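Local coordinates for type-iv like pilin ttha1222 (Thermus thermophilus, PDB 5G2F), which is a type IV pilin-like competence protein, of undetermined molecular role but probably part of the pilus machinery for DNA uptake in natural transformation, at residues V75-S79 against D80-T84; V11-V14 against A15-L18. One frame throughout, in Å; residues are numbered along the deposited sequence.

Contact 1. Residues V75-S79 against D80-T84; sequences VYKSS and DGTLT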
ATOM      1  N   VAL A  75     -12.808  -9.420 -10.292  1.00 35.59           N
ATOM      2  CA  VAL A  75     -11.437  -9.878 -10.380  1.00 34.06           C
ATOM      3  C   VAL A  75     -10.846  -9.503 -11.748  1.00 32.27           C
ATOM      4  O   VAL A  75     -11.436  -9.806 -12.784  1.00 31.29           O
ATOM      5  CB  VAL A  75     -11.394 -11.403 -10.195  1.00 35.75           C
ATOM      6  CG1 VAL A  75      -9.976 -11.936 -10.274  1.00 35.01           C
ATOM      7  CG2 VAL A  75     -12.029 -11.795  -8.890  1.00 37.82           C
ATOM      8  N   TYR A  76      -9.702  -8.809 -11.738  1.00 29.09           N
ATOM      9  CA  TYR A  76      -8.930  -8.487 -12.935  1.00 27.49           C
ATOM     10  C   TYR A  76      -7.658  -9.289 -12.925  1.00 25.85           C
ATOM     11  O   TYR A  76      -6.952  -9.304 -11.919  1.00 26.18           O
ATOM     12  CB  TYR A  76      -8.585  -6.998 -13.018  1.00 28.37           C
ATOM     13  CG  TYR A  76      -7.792  -6.649 -14.228  1.00 28.04           C
ATOM     14  CD1 TYR A  76      -8.384  -6.485 -15.469  1.00 31.05           C
ATOM     15  CD2 TYR A  76      -6.427  -6.581 -14.168  1.00 27.40           C
ATOM     16  CE1 TYR A  76      -7.628  -6.242 -16.605  1.00 31.15           C
ATOM     17  CE2 TYR A  76      -5.672  -6.257 -15.269  1.00 28.64           C
ATOM     18  CZ  TYR A  76      -6.269  -6.086 -16.490  1.00 29.89           C
ATOM     19  OH  TYR A  76      -5.485  -5.852 -17.583  1.00 30.62           O
ATOM     20  N   LYS A  77      -7.343  -9.941 -14.038  1.00 25.43           N
ATOM     21  CA  LYS A  77      -6.089 -10.701 -14.198  1.00 23.65           C
ATOM     22  C   LYS A  77      -5.279 -10.048 -15.304  1.00 25.23           C
ATOM     23  O   LYS A  77      -5.722 -10.012 -16.485  1.00 23.93           O
ATOM     24  CB  LYS A  77      -6.405 -12.188 -14.561  1.00 24.80           C
ATOM     25  CG  LYS A  77      -7.069 -12.918 -13.385  1.00 25.71           C
ATOM     26  CD  LYS A  77      -7.537 -14.337 -13.720  1.00 25.73           C
ATOM     27  CE  LYS A  77      -8.329 -14.874 -12.547  1.00 27.24           C
ATOM     28  NZ  LYS A  77      -8.885 -16.235 -12.794  1.00 28.73           N
ATOM     29  N   SER A  78      -4.096  -9.560 -14.971  1.00 23.81           N
ATOM     30  CA  SER A  78      -3.271  -8.908 -15.981  1.00 24.50           C
ATOM     31  C   SER A  78      -2.778  -9.862 -17.059  1.00 26.34           C
ATOM     32  O   SER A  78      -2.574  -9.426 -18.209  1.00 26.59           O
ATOM     33  CB  SER A  78      -2.057  -8.196 -15.372  1.00 24.73           C
ATOM     34  OG  SER A  78      -1.108  -9.140 -14.859  1.00 23.50           O
ATOM     35  N   SER A  79      -2.652 -11.151 -16.726  1.00 25.73           N
ATOM     36  CA  SER A  79      -2.086 -12.087 -17.674  1.00 27.16           C
ATOM     37  C   SER A  79      -2.984 -12.273 -18.897  1.00 27.08           C
ATOM     38  O   SER A  79      -2.454 -12.425 -20.004  1.00 25.97           O
ATOM     39  CB  SER A  79      -1.790 -13.472 -17.074  1.00 30.23           C
ATOM     40  OG  SER A  79      -2.955 -14.040 -16.453  1.00 36.52           O
ATOM     41  N   ASP A  80      -4.280 -12.289 -18.684  1.00 24.86           N
ATOM     42  CA  ASP A  80      -5.257 -12.500 -19.771  1.00 24.47           C
ATOM     43  C   ASP A  80      -6.151 -11.305 -20.051  1.00 24.77           C
ATOM     44  O   ASP A  80      -7.000 -11.342 -20.969  1.00 25.15           O
ATOM     45  CB  ASP A  80      -6.025 -13.818 -19.597  1.00 25.01           C
ATOM     46  CG  ASP A  80      -6.964 -13.834 -18.417  1.00 26.14           C
ATOM     47  OD1 ASP A  80      -7.169 -12.784 -17.789  1.00 25.22           O
ATOM     48  OD2 ASP A  80      -7.551 -14.938 -18.175  1.00 25.61           O
ATOM     49  N   GLY A  81      -5.968 -10.253 -19.267  1.00 25.56           N
ATOM     50  CA  GLY A  81      -6.738  -9.022 -19.405  1.00 26.04           C
ATOM     51  C   GLY A  81      -8.213  -9.156 -19.152  1.00 26.62           C
ATOM     52  O   GLY A  81      -9.022  -8.339 -19.637  1.00 27.46           O
ATOM     53  N   THR A  82      -8.613 -10.168 -18.390  1.00 26.48           N
ATOM     54  CA  THR A  82     -10.042 -10.420 -18.146  1.00 26.86           C
ATOM     55  C   THR A  82     -10.488  -9.728 -16.858  1.00 29.83           C
ATOM     56  O   THR A  82      -9.713  -9.580 -15.879  1.00 26.22           O
ATOM     57  CB  THR A  82     -10.415 -11.906 -17.979  1.00 27.84           C
ATOM     58  OG1 THR A  82      -9.646 -12.519 -16.923  1.00 27.44           O
ATOM     59  CG2 THR A  82     -10.175 -12.655 -19.275  1.00 28.18           C
ATOM     60  N   LEU A  83     -11.732  -9.286 -16.874  1.00 32.91           N
ATOM     61  CA  LEU A  83     -12.345  -8.601 -15.758  1.00 37.28           C
ATOM     62  C   LEU A  83     -13.724  -9.160 -15.580  1.00 41.64           C
ATOM     63  O   LEU A  83     -14.482  -9.270 -16.551  1.00 45.22           O
ATOM     64  CB  LEU A  83     -12.528  -7.149 -16.138  1.00 42.49           C
ATOM     65  CG  LEU A  83     -13.189  -6.286 -15.069  1.00 46.58           C
ATOM     66  CD1 LEU A  83     -12.263  -6.130 -13.897  1.00 47.32           C
ATOM     67  CD2 LEU A  83     -13.559  -4.938 -15.672  1.00 49.81           C
ATOM     68  N   THR A  84     -14.060  -9.587 -14.382  1.00 41.75           N
ATOM     69  CA  THR A  84     -15.428 -10.039 -14.147  1.00 44.17           C
ATOM     70  C   THR A  84     -16.498  -9.155 -14.852  1.00 45.37           C
ATOM     71  O   THR A  84     -16.576  -7.935 -14.628  1.00 43.12           O
ATOM     72  CB  THR A  84     -15.698 -10.097 -12.641  1.00 45.01           C
ATOM     73  OG1 THR A  84     -14.571 -10.703 -12.006  1.00 42.74           O
ATOM     74  CG2 THR A  84     -16.945 -10.880 -12.352  1.00 45.90           C
TER
HETATM   75  O   HOH W   1     -10.611 -12.097 -14.314  1.00 31.49           O

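Contact 2. Residues V11-V14 against A15-L18; sequences VRNV and ALAL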
ATOM      1  N   VAL A  11     -11.297  -0.754 -10.679  1.00 35.05           N
ATOM      2  CA  VAL A  11     -10.336  -1.841 -10.854  1.00 32.80           C
ATOM      3  C   VAL A  11      -9.505  -1.621 -12.109  1.00 31.72           C
ATOM      4  O   VAL A  11      -8.307  -1.823 -12.071  1.00 30.17           O
ATOM      5  CB  VAL A  11     -11.052  -3.219 -10.853  1.00 32.25           C
ATOM      6  CG1 VAL A  11     -10.112  -4.319 -11.296  1.00 33.78           C
ATOM      7  CG2 VAL A  11     -11.579  -3.498  -9.445  1.00 33.18           C
ATOM      8  N   ARG A  12     -10.141  -1.205 -13.209  1.00 33.40           N
ATOM      9  CA  ARG A  12      -9.407  -0.950 -14.433  1.00 33.52           C
ATOM     10  C   ARG A  12      -8.414   0.182 -14.246  1.00 34.68           C
ATOM     11  O   ARG A  12      -7.298   0.120 -14.766  1.00 31.28           O
ATOM     12  CB  ARG A  12     -10.332  -0.653 -15.614  1.00 37.78           C
ATOM     13  CG  ARG A  12     -11.085  -1.899 -16.074  1.00 39.39           C
ATOM     14  CD  ARG A  12     -11.746  -1.692 -17.434  1.00 43.46           C
ATOM     15  NE  ARG A  12     -12.423  -2.910 -17.926  1.00 48.24           N
ATOM     16  CZ  ARG A  12     -11.794  -3.979 -18.426  1.00 48.88           C
ATOM     17  NH1 ARG A  12     -10.461  -4.011 -18.542  1.00 45.75           N
ATOM     18  NH2 ARG A  12     -12.512  -5.016 -18.856  1.00 50.98           N
ATOM     19  N   ASN A  13      -8.810   1.204 -13.485  1.00 33.27           N
ATOM     20  CA  ASN A  13      -7.868   2.300 -13.164  1.00 33.89           C
ATOM     21  C   ASN A  13      -6.691   1.869 -12.284  1.00 32.04           C
ATOM     22  O   ASN A  13      -5.561   2.340 -12.510  1.00 29.73           O
ATOM     23  CB  ASN A  13      -8.617   3.520 -12.584  1.00 38.18           C
ATOM     24  CG  ASN A  13      -9.258   4.359 -13.669  1.00 44.07           C
ATOM     25  OD1 ASN A  13      -8.721   4.485 -14.770  1.00 55.74           O
ATOM     26  ND2 ASN A  13     -10.401   4.971 -13.359  1.00 53.74           N
ATOM     27  N   VAL A  14      -6.921   0.925 -11.355  1.00 30.97           N
ATOM     28  CA  VAL A  14      -5.840   0.327 -10.572  1.00 29.80           C
ATOM     29  C   VAL A  14      -4.853  -0.382 -11.504  1.00 28.57           C
ATOM     30  O   VAL A  14      -3.648  -0.172 -11.441  1.00 28.97           O
ATOM     31  CB  VAL A  14      -6.371  -0.643  -9.496  1.00 29.51           C
ATOM     32  CG1 VAL A  14      -5.253  -1.380  -8.787  1.00 29.43           C
ATOM     33  CG2 VAL A  14      -7.204   0.121  -8.480  1.00 32.50           C
ATOM     34  N   ALA A  15      -5.392  -1.216 -12.395  1.00 27.79           N
ATOM     35  CA  ALA A  15      -4.557  -1.918 -13.384  1.00 27.91           C
ATOM     36  C   ALA A  15      -3.731  -0.955 -14.248  1.00 29.09           C
ATOM     37  O   ALA A  15      -2.530  -1.158 -14.403  1.00 28.36           O
ATOM     38  CB  ALA A  15      -5.418  -2.778 -14.287  1.00 28.65           C
ATOM     39  N   LEU A  16      -4.381   0.057 -14.810  1.00 30.26           N
ATOM     40  CA  LEU A  16      -3.658   1.076 -15.612  1.00 32.42           C
ATOM     41  C   LEU A  16      -2.540   1.748 -14.820  1.00 32.17           C
ATOM     42  O   LEU A  16      -1.434   1.919 -15.318  1.00 29.87           O
ATOM     43  CB  LEU A  16      -4.589   2.153 -16.139  1.00 34.35           C
ATOM     44  CG  LEU A  16      -5.510   1.715 -17.272  1.00 41.40           C
ATOM     45  CD1 LEU A  16      -6.643   2.715 -17.458  1.00 44.95           C
ATOM     46  CD2 LEU A  16      -4.729   1.542 -18.568  1.00 44.18           C
ATOM     47  N   ALA A  17      -2.810   2.040 -13.560  1.00 31.77           N
ATOM     48  CA  ALA A  17      -1.772   2.598 -12.692  1.00 31.98           C
ATOM     49  C   ALA A  17      -0.593   1.640 -12.463  1.00 31.36           C
ATOM     50  O   ALA A  17       0.586   2.048 -12.478  1.00 27.62           O
ATOM     51  CB  ALA A  17      -2.383   3.021 -11.359  1.00 34.99           C
ATOM     52  N   LEU A  18      -0.890   0.365 -12.250  1.00 27.42           N
ATOM     53  CA  LEU A  18       0.145  -0.629 -12.075  1.00 29.42           C
ATOM     54  C   LEU A  18       1.007  -0.803 -13.358  1.00 28.72           C
ATOM     55  O   LEU A  18       2.226  -0.937 -13.301  1.00 27.77           O
ATOM     56  CB  LEU A  18      -0.492  -1.992 -11.671  1.00 28.97           C
ATOM     57  CG  LEU A  18      -1.004  -2.097 -10.254  1.00 29.01           C
ATOM     58  CD1 LEU A  18      -1.678  -3.425 -10.008  1.00 28.94           C
ATOM     59  CD2 LEU A  18       0.108  -1.925  -9.204  1.00 30.38           C
TER

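Contact 1. Residues V75-S79 against D80-T84
Tyr76 and Leu83 face each other as a non-hydrogen-bonded antiparallel pair, and the packed side of the contact is built on them. Leu83 CD1 comes in at the edge of the phenol, near the ring plane, and lies 3.9 Å from Tyr76 CB. With CG anti to the backbone N (chi1 180°), the tyrosine ring runs forward, toward the turn, until its OH is 3.9 Å from Gly81 CA; Gly81 adopts there the positive phi (64°) that glycine tolerates easily. Helix 3-19 covers the face on which these two side chains lie, Val11 and Ala15 packing on the tyrosine and Val11 and Arg12 on the leucine, so a long aromatic and a branched aliphatic residue suit this face. An alanine in place of Tyr76 would probably open a gap beside Leu83 and Gly81 and strip Ala15 of one of its two aromatic neighbours. The whole is a beta hairpin at the edge of the pilin's antiparallel sheet, held by Lys77 N donating to Thr82 O (3.0 Å) and Thr84 N to Val75 O. Thr84 prolongs the pairing with its side chain: OG1 accepts from Val75 N at 2.8 Å, the N-H pointing within 26° of straight. On the other face, open to solvent, polar groups take over. The bond from Thr82 N to Asp80 OD1 (3.0 Å) makes an Asx turn, and Thr82 OG1 adds a second bond (2.6 Å) from the same face of the carboxylate. A water donates to Thr82 OG1 and Val75 O, bridging the strands, and the extended Lys77 chain leads away, its NZ still 5.7 Å from Asp80 OD2.

Contact 2. Residues V11-V14 against A15-L18
Val14 and Leu18, one helical turn apart, meet through one methyl each, Val14 CG1 lying 4.3 Å from Leu18 CD1. This is a light apolar contact. The valine's CG1 stands anti to its backbone N (chi1 174°), which places that methyl on the side of the following turn where Leu18 stands. Both residues turn to the sheet, sharing Ile52 as a neighbour, while Val14 also packs on Ile62 and Leu18 on Tyr54, so branched aliphatic side chains fit well here. Ala15, set between them in sequence, keeps only a methyl where the rings of Tyr60 and Tyr76 press close, and Ala17 likewise stays small against Phe40 and Ser9 of a second subunit. Contacts between carbon and oxygen mark the more open flank: Leu16 CG rests 3.5 Å from Arg12 O, and its CD1 reaches to 3.8 Å from Asn13 OD1, the two side chains slanting across one another. Ala2 of the second subunit packs against both Asn13 and Leu16. Backbone hydrogen bonds supply the regular frame. Ala15 N donates to Val11 O (3.0 Å) and Leu16 N to Arg12 O (2.9 Å), each with an N-H...O angle of 170°; Ala17 N to Asn13 O and Leu18 N to Val14 O are somewhat more bent, the latter at 158°. Four successive bonds from residue i+4 to residue i define an alpha helix, here an amphipathic one that lies on the antiparallel sheet with Val11, Val14, Ala15 and Leu18 inward, the helix-on-sheet arrangement of type IV pilin and pseudopilin globular domains.

Contact 2 comes first along the chain, within helix 3-19, and contact 1 comes near the end, in the hairpin of strands 73-77 and 82-83 that forms one edge of the four-stranded antiparallel sheet. Their centres are about 11 Å apart, yet they touch directly: Val11 CG1 packs 3.5 Å from Tyr76 CB and Ala15 CB 3.6 Å from Tyr76 CE2, while Leu83 reaches both Val11 and Arg12. The helix, whose sheet-facing side is buried, and the surface hairpin are therefore layers of one globular domain, its early and late segments closed upon each other. In the full-length pilin an N-terminal segment absent from this construct precedes the helix.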